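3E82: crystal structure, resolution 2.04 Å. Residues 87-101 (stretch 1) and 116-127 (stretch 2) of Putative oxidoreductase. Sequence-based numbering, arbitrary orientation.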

# COMPACT_ATOMS: atom_id res chain seq x y z
N ALA B 87 19.72 -28.69 22.79
CA ALA B 87 19.62 -27.93 24.03
C ALA B 87 18.43 -28.40 24.88
O ALA B 87 18.58 -28.66 26.08
CB ALA B 87 19.48 -26.44 23.73
N LEU B 88 17.27 -28.51 24.25
CA LEU B 88 16.06 -28.95 24.94
C LEU B 88 16.22 -30.35 25.51
O LEU B 88 15.88 -30.60 26.67
CB LEU B 88 14.85 -28.91 23.99
CG LEU B 88 14.35 -27.51 23.62
CD1 LEU B 88 13.18 -27.63 22.64
CD2 LEU B 88 13.91 -26.76 24.88
N ASN B 89 16.73 -31.28 24.70
CA ASN B 89 16.94 -32.65 25.16
C ASN B 89 17.96 -32.68 26.31
O ASN B 89 17.98 -33.62 27.11
CB ASN B 89 17.41 -33.52 23.99
CG ASN B 89 16.25 -34.07 23.16
OD1 ASN B 89 16.33 -34.19 21.94
ND2 ASN B 89 15.16 -34.41 23.84
N ALA B 90 18.79 -31.64 26.40
CA ALA B 90 19.79 -31.54 27.45
C ALA B 90 19.23 -30.83 28.68
O ALA B 90 19.96 -30.50 29.61
CB ALA B 90 21.01 -30.78 26.94
N GLY B 91 17.92 -30.60 28.67
CA GLY B 91 17.29 -29.93 29.80
C GLY B 91 17.59 -28.44 29.92
O GLY B 91 17.49 -27.89 31.02
N LYS B 92 17.94 -27.78 28.82
CA LYS B 92 18.23 -26.35 28.87
C LYS B 92 17.09 -25.51 28.32
O LYS B 92 16.30 -25.97 27.50
CB LYS B 92 19.50 -26.02 28.07
CG LYS B 92 20.83 -26.28 28.80
CD LYS B 92 20.99 -27.73 29.21
CE LYS B 92 22.40 -28.04 29.70
NZ LYS B 92 22.70 -27.49 31.05
N HIS B 93 17.00 -24.26 28.78
CA HIS B 93 15.99 -23.34 28.29
C HIS B 93 16.61 -22.83 26.99
O HIS B 93 17.85 -22.78 26.87
CB HIS B 93 15.79 -22.18 29.26
CG HIS B 93 15.17 -22.60 30.56
ND1 HIS B 93 13.90 -23.14 30.64
CD2 HIS B 93 15.65 -22.58 31.82
CE1 HIS B 93 13.63 -23.44 31.89
NE2 HIS B 93 14.68 -23.11 32.63
N VAL B 94 15.78 -22.44 26.03
CA VAL B 94 16.32 -22.00 24.75
C VAL B 94 15.68 -20.76 24.14
O VAL B 94 14.47 -20.61 24.14
CB VAL B 94 16.20 -23.13 23.71
CG1 VAL B 94 16.83 -22.70 22.39
CG2 VAL B 94 16.85 -24.40 24.24
N VAL B 95 16.54 -19.87 23.63
CA VAL B 95 16.10 -18.68 22.92
C VAL B 95 16.76 -18.84 21.55
O VAL B 95 17.98 -18.99 21.46
CB VAL B 95 16.59 -17.38 23.59
CG1 VAL B 95 16.55 -16.23 22.57
CG2 VAL B 95 15.71 -17.05 24.80
N VAL B 96 15.95 -18.83 20.49
CA VAL B 96 16.47 -19.00 19.14
C VAL B 96 16.36 -17.72 18.32
O VAL B 96 15.28 -17.14 18.19
CB VAL B 96 15.71 -20.11 18.38
CG1 VAL B 96 16.42 -20.42 17.05
CG2 VAL B 96 15.59 -21.34 19.25
N ASP B 97 17.48 -17.29 17.77
CA ASP B 97 17.53 -16.10 16.93
C ASP B 97 16.74 -16.46 15.66
O ASP B 97 16.68 -17.63 15.28
CB ASP B 97 18.99 -15.81 16.59
CG ASP B 97 19.21 -14.40 16.10
OD1 ASP B 97 18.91 -13.45 16.85
OD2 ASP B 97 19.68 -14.25 14.95
N LYS B 98 16.11 -15.48 15.01
CA LYS B 98 15.37 -15.80 13.79
C LYS B 98 16.34 -16.30 12.71
O LYS B 98 17.48 -15.85 12.63
CB LYS B 98 14.61 -14.57 13.27
CG LYS B 98 13.49 -14.07 14.20
CD LYS B 98 12.64 -13.00 13.51
CE LYS B 98 13.45 -11.76 13.15
NZ LYS B 98 13.86 -11.01 14.37
N PRO B 99 15.91 -17.26 11.88
CA PRO B 99 14.59 -17.90 11.91
C PRO B 99 14.50 -19.02 12.93
O PRO B 99 15.48 -19.72 13.19
CB PRO B 99 14.44 -18.43 10.48
CG PRO B 99 15.84 -18.88 10.18
CD PRO B 99 16.66 -17.69 10.68
N PHE B 100 13.31 -19.17 13.50
CA PHE B 100 13.02 -20.20 14.49
C PHE B 100 13.55 -21.54 13.95
O PHE B 100 14.44 -22.16 14.54
CB PHE B 100 11.50 -20.27 14.69
CG PHE B 100 11.05 -21.24 15.75
CD1 PHE B 100 9.70 -21.53 15.90
CD2 PHE B 100 11.97 -21.87 16.58
CE1 PHE B 100 9.27 -22.45 16.86
CE2 PHE B 100 11.55 -22.79 17.54
CZ PHE B 100 10.19 -23.07 17.67
N THR B 101 12.99 -21.96 12.82
CA THR B 101 13.37 -23.19 12.14
C THR B 101 13.28 -22.88 10.64
O THR B 101 12.92 -21.76 10.25
CB THR B 101 12.41 -24.36 12.45
OG1 THR B 101 11.07 -23.99 12.10
CG2 THR B 101 12.48 -24.73 13.93
N GLU B 116 7.39 -31.16 26.44
CA GLU B 116 7.65 -32.48 27.01
C GLU B 116 8.78 -32.38 28.03
O GLU B 116 8.71 -32.98 29.11
CB GLU B 116 8.03 -33.47 25.90
CG GLU B 116 8.73 -34.73 26.40
CD GLU B 116 8.97 -35.74 25.28
OE1 GLU B 116 9.48 -35.35 24.21
OE2 GLU B 116 8.65 -36.93 25.49
N LYS B 117 9.82 -31.62 27.70
CA LYS B 117 10.96 -31.46 28.60
C LYS B 117 10.72 -30.38 29.65
O LYS B 117 11.60 -30.10 30.46
CB LYS B 117 12.22 -31.14 27.78
CG LYS B 117 12.56 -32.20 26.75
CD LYS B 117 12.74 -33.58 27.39
CE LYS B 117 12.90 -34.67 26.33
NZ LYS B 117 12.95 -36.05 26.91
N GLN B 118 9.53 -29.79 29.63
CA GLN B 118 9.18 -28.76 30.60
C GLN B 118 10.22 -27.65 30.67
O GLN B 118 10.61 -27.23 31.76
CB GLN B 118 8.99 -29.37 31.99
CG GLN B 118 7.79 -30.31 32.10
CD GLN B 118 7.73 -31.06 33.43
OE1 GLN B 118 7.57 -30.45 34.49
NE2 GLN B 118 7.85 -32.38 33.37
N ARG B 119 10.67 -27.18 29.52
CA ARG B 119 11.64 -26.10 29.46
C ARG B 119 11.09 -24.95 28.62
O ARG B 119 10.28 -25.17 27.72
CB ARG B 119 12.96 -26.61 28.87
CG ARG B 119 13.78 -27.49 29.83
CD ARG B 119 14.40 -26.65 30.93
NE ARG B 119 14.90 -27.46 32.03
CZ ARG B 119 15.29 -26.95 33.20
NH1 ARG B 119 15.24 -25.63 33.40
NH2 ARG B 119 15.70 -27.75 34.18
N LEU B 120 11.51 -23.72 28.91
CA LEU B 120 11.07 -22.57 28.14
C LEU B 120 11.79 -22.52 26.80
O LEU B 120 13.01 -22.68 26.73
CB LEU B 120 11.33 -21.25 28.89
CG LEU B 120 10.92 -19.96 28.15
CD1 LEU B 120 10.54 -18.89 29.16
CD2 LEU B 120 12.07 -19.46 27.24
N LEU B 121 11.02 -22.28 25.75
CA LEU B 121 11.56 -22.15 24.39
C LEU B 121 10.99 -20.85 23.86
O LEU B 121 9.79 -20.60 23.99
CB LEU B 121 11.10 -23.29 23.49
CG LEU B 121 11.33 -23.12 21.98
CD1 LEU B 121 12.80 -22.98 21.67
CD2 LEU B 121 10.75 -24.31 21.25
N SER B 122 11.83 -20.01 23.28
CA SER B 122 11.36 -18.74 22.73
C SER B 122 12.14 -18.38 21.47
O SER B 122 13.15 -19.01 21.16
CB SER B 122 11.51 -17.63 23.78
OG SER B 122 10.87 -16.44 23.35
N VAL B 123 11.65 -17.39 20.73
CA VAL B 123 12.30 -16.94 19.51
C VAL B 123 12.54 -15.44 19.66
O VAL B 123 11.70 -14.73 20.21
CB VAL B 123 11.42 -17.22 18.27
CG1 VAL B 123 12.12 -16.74 17.00
CG2 VAL B 123 11.12 -18.72 18.17
N PHE B 124 13.68 -14.97 19.16
CA PHE B 124 14.07 -13.57 19.29
C PHE B 124 13.27 -12.56 18.46
O PHE B 124 13.82 -11.92 17.56
CB PHE B 124 15.58 -13.43 19.00
CG PHE B 124 16.20 -12.13 19.49
CD1 PHE B 124 16.08 -11.74 20.83
CD2 PHE B 124 16.93 -11.33 18.62
CE1 PHE B 124 16.71 -10.56 21.28
CE2 PHE B 124 17.56 -10.16 19.07
CZ PHE B 124 17.45 -9.77 20.40
N HIS B 125 11.99 -12.42 18.76
CA HIS B 125 11.15 -11.42 18.09
C HIS B 125 11.36 -10.23 19.01
O HIS B 125 10.61 -9.98 19.95
CB HIS B 125 9.69 -11.86 18.07
CG HIS B 125 9.40 -12.86 16.99
ND1 HIS B 125 9.56 -12.58 15.65
CD2 HIS B 125 8.92 -14.13 17.05
CE1 HIS B 125 9.20 -13.63 14.93
NE2 HIS B 125 8.80 -14.58 15.76
N ASN B 126 12.43 -9.50 18.70
CA ASN B 126 12.88 -8.38 19.50
C ASN B 126 12.38 -7.00 19.11
O ASN B 126 12.92 -6.00 19.59
CB ASN B 126 14.41 -8.37 19.46
CG ASN B 126 14.96 -8.02 18.09
OD1 ASN B 126 14.43 -8.45 17.06
ND2 ASN B 126 16.02 -7.23 18.06
N ARG B 127 11.36 -6.91 18.27
CA ARG B 127 10.90 -5.60 17.83
C ARG B 127 9.60 -5.12 18.48
O ARG B 127 9.04 -4.10 18.08
CB ARG B 127 10.76 -5.60 16.30
CG ARG B 127 11.96 -6.21 15.55
CD ARG B 127 13.27 -5.46 15.80
NE ARG B 127 13.20 -4.07 15.34
CZ ARG B 127 13.38 -3.68 14.08
NH1 ARG B 127 13.66 -4.57 13.13
NH2 ARG B 127 13.26 -2.39 13.76
O HOH W 1 15.03 -8.26 14.37

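Two parallel strands, one starting at His 93 and the other at Leu 121, are joined by a ladder of backbone hydrogen bonds. Val 94 N donates to Leu 120 O at 2.9 Å, and Ser 122 N donates to Val 94 O at 2.8 Å. The pattern repeats two residues on: Val 96 N to Ser 122 O is 2.9 Å, and Phe 124 N to Val 96 O is 2.9 Å. Val 94 and Val 96 thus each use both N and O, as parallel pairing requires. CA-H...O contacts fill in between, such as Leu 121 CA to Val 94 O at 3.3 Å.

The His 93 side chain extends the ladder at its start. Its ND1 accepts a hydrogen bond from Leu 120 N at 3.0 Å, so ND1 carries no proton there. Arg 119 folds over the same ring: its CD lies 3.7 Å from the ring centroid, over the face. Its NH1 is 2.7 Å from His 93 NE2. Arg 119 NE is 2.8 Å from Gly 91 O, but the angle is too poor for a hydrogen bond, because the oxygen sits over the guanidinium face.

At the other end, Lys 98 reaches back to stretch 2. Its NZ makes a weak hydrogen bond to Phe 124 O at 3.3 Å. A water links the same amine to Asn 126: it accepts from Lys 98 NZ at 3.0 Å and donates to Asn 126 OD1 at 2.8 Å.

Apolar packing covers the sheet face that carries Val 94, Val 96, Leu 121 and Val 123. Leu 121 CD1 lies 4.0 Å from both Val 94 CB and Val 96 CG2. Its CD2 is 3.8 Å from Phe 100 CZ and 4.3 Å from Leu 88 CD1. Val 123 CG2 sits over the Phe 100 ring, 3.8 Å from its centroid.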